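Long-range contacts in RNA polymerase ECF-subfamily sigma factor (PDB 6DXO), which directs RNA polymerase to promoters needed for aerial mycelium formation, as an ECF sigma factor usually held inactive by an anti-sigma factor until release: residues D94-L99 with R140-L145; S45-R50 with T71-L76. All coordinates share one frame; numbering follows the deposited sequence.

The two contacts follow one another along the chain and lie in different sigma regions: interaction 2 joins helices 37-53 and 65-79 of region 2, interaction 1 helices 89-98 and 128-144 of region 4. Their centres are 24 Å apart and they do not touch, although their nearest atoms come within about 6 Å. Each is partly buried, with a small apolar centre and an arginine towards the outside. In interaction 1 leucine methyls meet an alanine and the backbone where both helices end, whereas interaction 2 packs two helices through their middle turns, around a threonine. R97 of 94-99 forms a salt bridge with D42 of helix 37-53, so a polar link does run between the two regions.

Interaction 1. Residues D94-L99 with R140-L145; sequences DAVRRL and RTLARL
L142 drives its CD2 methyl against the backbone of A95, 3.5 Å from A95 C, with A95 CB beside it. The same methyl is bordered by V96 CG2 and by L99, whose side chain crosses that of L142 at about a right angle. L99 CD2 also presses on T141 CG2 at a tight 3.5 Å. On the other flank L145 rests CD1 on A95 CB, 3.7 Å away, and the same methyl lies at the edge of the R98 guanidinium, in its plane, 3.4 Å from R98 NH2. A salt bridge from R98 NH1 to D94 OD2 (2.6 Å) holds the guanidinium over its own helix, while T141 OG1 bonds back to R137 O, leaving the methyl to meet L99. Replacing L99 with an alanine would probably open a gap between T141 CG2 and L142 CD2 and leave L142 freer to turn. V96 and L99 also touch V107 of helix 101-112, so the buried side of the contact continues into that helix within sigma region 4. Cohesion across it is therefore essentially apolar, with the ion pair confined to one helix at its margin.

Interaction 2. Residues S45-R50 with T71-L76; sequences SETFLR and TIARNL
Segments 45-50 and 71-76, on helices 37-53 and 65-79, have axes 9.1 Å apart at closest and 122° between their N-to-C directions, and come nearest where the CA atoms of T47 and A73 lie 5.4 Å from each other. This is a helix pair of the sigma-70 region 2 bundle, and S45 at the start of the first segment probably belongs to the polymerase core-binding motif. T47 sits at the middle of the contact. Its CG2, anti to the backbone N (chi1 -66° placing OG1 beside that N), meets I72 CG2 at 3.8 Å, while OG1 lies against A73 CB and L76 CD1. That hydroxyl is satisfied within its own helix by a hydrogen bond to L43 O, so it can pack among carbons. L76 reaches across with both methyls: CD1 approaches T47 N to 3.5 Å, and the side chain crosses that of E46 at about a right angle, CD2 lying 3.7 Å from E46 CG. The carboxylate of E46 pairs with R53. I30 of helix 12-31 touches both T47 and A73. R50 slides past L76 in the opposite direction, its NH2 3.6 Å from L76 CD2.

Interaction 1. Residues D94-L99 with R140-L145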
# COMPACT_ATOMS: atom_id res chain seq x y z
N ASP A 94 -5.73 8.95 -11.24
CA ASP A 94 -4.44 8.73 -11.89
C ASP A 94 -3.89 10.07 -12.41
O ASP A 94 -2.68 10.25 -12.55
CB ASP A 94 -4.51 7.67 -12.99
CG ASP A 94 -5.14 8.17 -14.25
OD1 ASP A 94 -6.36 7.98 -14.43
OD2 ASP A 94 -4.42 8.76 -15.08
N ALA A 95 -4.79 11.01 -12.67
CA ALA A 95 -4.38 12.38 -12.94
C ALA A 95 -3.64 12.96 -11.73
O ALA A 95 -2.62 13.62 -11.87
CB ALA A 95 -5.58 13.24 -13.29
N VAL A 96 -4.16 12.69 -10.53
CA VAL A 96 -3.51 13.19 -9.31
C VAL A 96 -2.10 12.63 -9.16
O VAL A 96 -1.18 13.32 -8.74
CB VAL A 96 -4.32 12.84 -8.03
CG1 VAL A 96 -3.56 13.27 -6.79
CG2 VAL A 96 -5.70 13.49 -8.08
N ARG A 97 -1.93 11.35 -9.50
CA ARG A 97 -0.63 10.70 -9.37
C ARG A 97 0.41 11.30 -10.31
O ARG A 97 1.61 11.09 -10.13
CB ARG A 97 -0.76 9.19 -9.60
CG ARG A 97 -1.15 8.40 -8.35
CD ARG A 97 0.03 7.62 -7.80
NE ARG A 97 1.17 8.47 -7.47
CZ ARG A 97 2.37 8.02 -7.10
NH1 ARG A 97 2.59 6.72 -7.02
NH2 ARG A 97 3.35 8.87 -6.82
N ARG A 98 -0.05 12.06 -11.31
CA ARG A 98 0.85 12.67 -12.30
C ARG A 98 1.38 14.05 -11.89
O ARG A 98 2.37 14.52 -12.45
CB ARG A 98 0.17 12.74 -13.67
CG ARG A 98 -0.10 11.38 -14.30
CD ARG A 98 -0.63 11.54 -15.71
NE ARG A 98 -1.92 12.23 -15.73
CZ ARG A 98 -3.06 11.66 -16.13
NH1 ARG A 98 -3.06 10.40 -16.56
NH2 ARG A 98 -4.19 12.35 -16.12
N LEU A 99 0.73 14.69 -10.93
CA LEU A 99 1.19 15.99 -10.44
C LEU A 99 2.57 15.87 -9.83
O LEU A 99 2.95 14.81 -9.35
CB LEU A 99 0.22 16.55 -9.39
CG LEU A 99 -1.24 16.71 -9.79
CD1 LEU A 99 -2.10 17.03 -8.57
CD2 LEU A 99 -1.40 17.79 -10.86
N ARG A 140 -5.49 23.42 -11.42
CA ARG A 140 -5.42 23.89 -12.80
C ARG A 140 -4.69 22.87 -13.67
O ARG A 140 -5.08 22.64 -14.82
CB ARG A 140 -4.76 25.28 -12.89
CG ARG A 140 -3.36 25.26 -13.46
CD ARG A 140 -3.07 26.51 -14.29
NE ARG A 140 -2.91 27.71 -13.48
CZ ARG A 140 -1.74 28.16 -13.03
NH1 ARG A 140 -0.62 27.51 -13.31
NH2 ARG A 140 -1.69 29.26 -12.29
N THR A 141 -3.67 22.24 -13.11
CA THR A 141 -2.92 21.20 -13.81
C THR A 141 -3.76 19.94 -14.03
O THR A 141 -3.65 19.30 -15.08
CB THR A 141 -1.64 20.83 -13.07
OG1 THR A 141 -0.76 21.96 -13.03
CG2 THR A 141 -0.94 19.67 -13.77
N LEU A 142 -4.58 19.59 -13.05
CA LEU A 142 -5.51 18.48 -13.24
C LEU A 142 -6.47 18.80 -14.37
O LEU A 142 -6.89 17.92 -15.12
CB LEU A 142 -6.31 18.20 -11.96
CG LEU A 142 -5.62 17.51 -10.79
CD1 LEU A 142 -6.59 17.41 -9.63
CD2 LEU A 142 -5.11 16.14 -11.18
N ALA A 143 -6.82 20.08 -14.48
CA ALA A 143 -7.78 20.52 -15.48
C ALA A 143 -7.23 20.38 -16.90
O ALA A 143 -7.99 20.15 -17.84
CB ALA A 143 -8.20 21.96 -15.21
N ARG A 144 -5.91 20.52 -17.05
CA ARG A 144 -5.31 20.42 -18.37
C ARG A 144 -5.08 18.97 -18.81
O ARG A 144 -5.60 18.54 -19.84
CB ARG A 144 -4.01 21.23 -18.46
CG ARG A 144 -2.81 20.62 -17.75
CD ARG A 144 -1.56 21.43 -18.04
NE ARG A 144 -1.81 22.85 -17.83
CZ ARG A 144 -1.52 23.50 -16.71
NH1 ARG A 144 -0.97 22.86 -15.69
NH2 ARG A 144 -1.79 24.80 -16.61
N LEU A 145 -4.32 18.21 -18.02
CA LEU A 145 -4.03 16.83 -18.37
C LEU A 145 -5.24 15.92 -18.15
O LEU A 145 -5.12 14.69 -18.18
CB LEU A 145 -2.79 16.31 -17.62
CG LEU A 145 -2.69 16.44 -16.10
CD1 LEU A 145 -3.76 15.62 -15.40
CD2 LEU A 145 -1.31 16.01 -15.65

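Interaction 2. Residues S45-R50 with T71-L76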
# COMPACT_ATOMS: atom_id res chain seq x y z
N SER A 45 0.98 -0.05 -6.28
CA SER A 45 -0.38 0.25 -6.71
C SER A 45 -0.85 -0.77 -7.74
O SER A 45 -1.92 -1.34 -7.61
CB SER A 45 -0.44 1.66 -7.30
OG SER A 45 -1.68 1.89 -7.93
N GLU A 46 -0.03 -1.00 -8.77
CA GLU A 46 -0.40 -1.99 -9.78
C GLU A 46 -0.62 -3.42 -9.24
O GLU A 46 -1.51 -4.14 -9.72
CB GLU A 46 0.62 -2.01 -10.92
CG GLU A 46 0.18 -2.85 -12.11
CD GLU A 46 -1.10 -2.32 -12.76
OE1 GLU A 46 -1.32 -1.09 -12.73
OE2 GLU A 46 -1.88 -3.14 -13.30
N THR A 47 0.17 -3.82 -8.25
CA THR A 47 0.02 -5.13 -7.63
C THR A 47 -1.37 -5.27 -7.02
O THR A 47 -2.08 -6.24 -7.27
CB THR A 47 1.08 -5.38 -6.54
OG1 THR A 47 2.39 -5.45 -7.15
CG2 THR A 47 0.81 -6.66 -5.79
N PHE A 48 -1.77 -4.29 -6.22
CA PHE A 48 -3.10 -4.35 -5.63
C PHE A 48 -4.22 -4.27 -6.67
O PHE A 48 -5.26 -4.95 -6.53
CB PHE A 48 -3.26 -3.27 -4.55
CG PHE A 48 -2.58 -3.62 -3.27
CD1 PHE A 48 -1.25 -3.24 -3.04
CD2 PHE A 48 -3.25 -4.35 -2.30
CE1 PHE A 48 -0.62 -3.58 -1.85
CE2 PHE A 48 -2.63 -4.68 -1.10
CZ PHE A 48 -1.31 -4.30 -0.87
N LEU A 49 -4.04 -3.43 -7.69
CA LEU A 49 -5.05 -3.30 -8.72
C LEU A 49 -5.28 -4.61 -9.48
O LEU A 49 -6.41 -4.95 -9.85
CB LEU A 49 -4.71 -2.16 -9.69
CG LEU A 49 -4.99 -0.74 -9.16
CD1 LEU A 49 -4.45 0.30 -10.12
CD2 LEU A 49 -6.48 -0.55 -8.96
N ARG A 50 -4.20 -5.36 -9.69
CA ARG A 50 -4.30 -6.65 -10.37
C ARG A 50 -5.04 -7.67 -9.50
O ARG A 50 -5.89 -8.41 -9.99
CB ARG A 50 -2.92 -7.17 -10.76
CG ARG A 50 -2.93 -8.44 -11.56
CD ARG A 50 -3.09 -8.16 -13.04
NE ARG A 50 -1.87 -7.60 -13.62
CZ ARG A 50 -0.94 -8.33 -14.24
NH1 ARG A 50 -1.10 -9.64 -14.36
NH2 ARG A 50 0.13 -7.74 -14.75
N THR A 71 3.55 -12.78 -5.21
CA THR A 71 3.77 -13.42 -6.50
C THR A 71 3.34 -12.52 -7.65
O THR A 71 3.98 -12.51 -8.69
CB THR A 71 3.11 -14.83 -6.56
OG1 THR A 71 1.71 -14.73 -6.29
CG2 THR A 71 3.72 -15.72 -5.50
N ILE A 72 2.28 -11.73 -7.46
CA ILE A 72 1.88 -10.74 -8.45
C ILE A 72 2.93 -9.65 -8.64
O ILE A 72 3.23 -9.26 -9.77
CB ILE A 72 0.52 -10.08 -8.09
CG1 ILE A 72 -0.62 -11.08 -8.32
CG2 ILE A 72 0.30 -8.80 -8.90
CD1 ILE A 72 -1.91 -10.67 -7.63
N ALA A 73 3.49 -9.15 -7.53
CA ALA A 73 4.49 -8.10 -7.61
C ALA A 73 5.72 -8.66 -8.30
O ALA A 73 6.33 -7.98 -9.11
CB ALA A 73 4.85 -7.56 -6.21
N ARG A 74 6.08 -9.89 -7.96
CA ARG A 74 7.19 -10.57 -8.64
C ARG A 74 7.01 -10.59 -10.17
O ARG A 74 7.95 -10.28 -10.91
CB ARG A 74 7.40 -11.98 -8.09
CG ARG A 74 8.64 -12.67 -8.69
CD ARG A 74 8.88 -14.02 -8.07
NE ARG A 74 7.72 -14.90 -8.19
CZ ARG A 74 7.55 -15.99 -7.45
NH1 ARG A 74 8.47 -16.32 -6.55
NH2 ARG A 74 6.47 -16.74 -7.61
N ASN A 75 5.80 -10.91 -10.61
CA ASN A 75 5.44 -10.93 -12.03
C ASN A 75 5.58 -9.53 -12.65
O ASN A 75 6.10 -9.38 -13.75
CB ASN A 75 3.99 -11.44 -12.26
CG ASN A 75 3.79 -12.95 -11.99
OD1 ASN A 75 4.68 -13.77 -12.20
ND2 ASN A 75 2.58 -13.32 -11.57
N LEU A 76 5.12 -8.51 -11.93
CA LEU A 76 5.21 -7.12 -12.40
C LEU A 76 6.63 -6.58 -12.50
O LEU A 76 6.96 -5.86 -13.43
CB LEU A 76 4.40 -6.19 -11.49
CG LEU A 76 2.88 -6.23 -11.62
CD1 LEU A 76 2.25 -5.49 -10.47
CD2 LEU A 76 2.45 -5.61 -12.94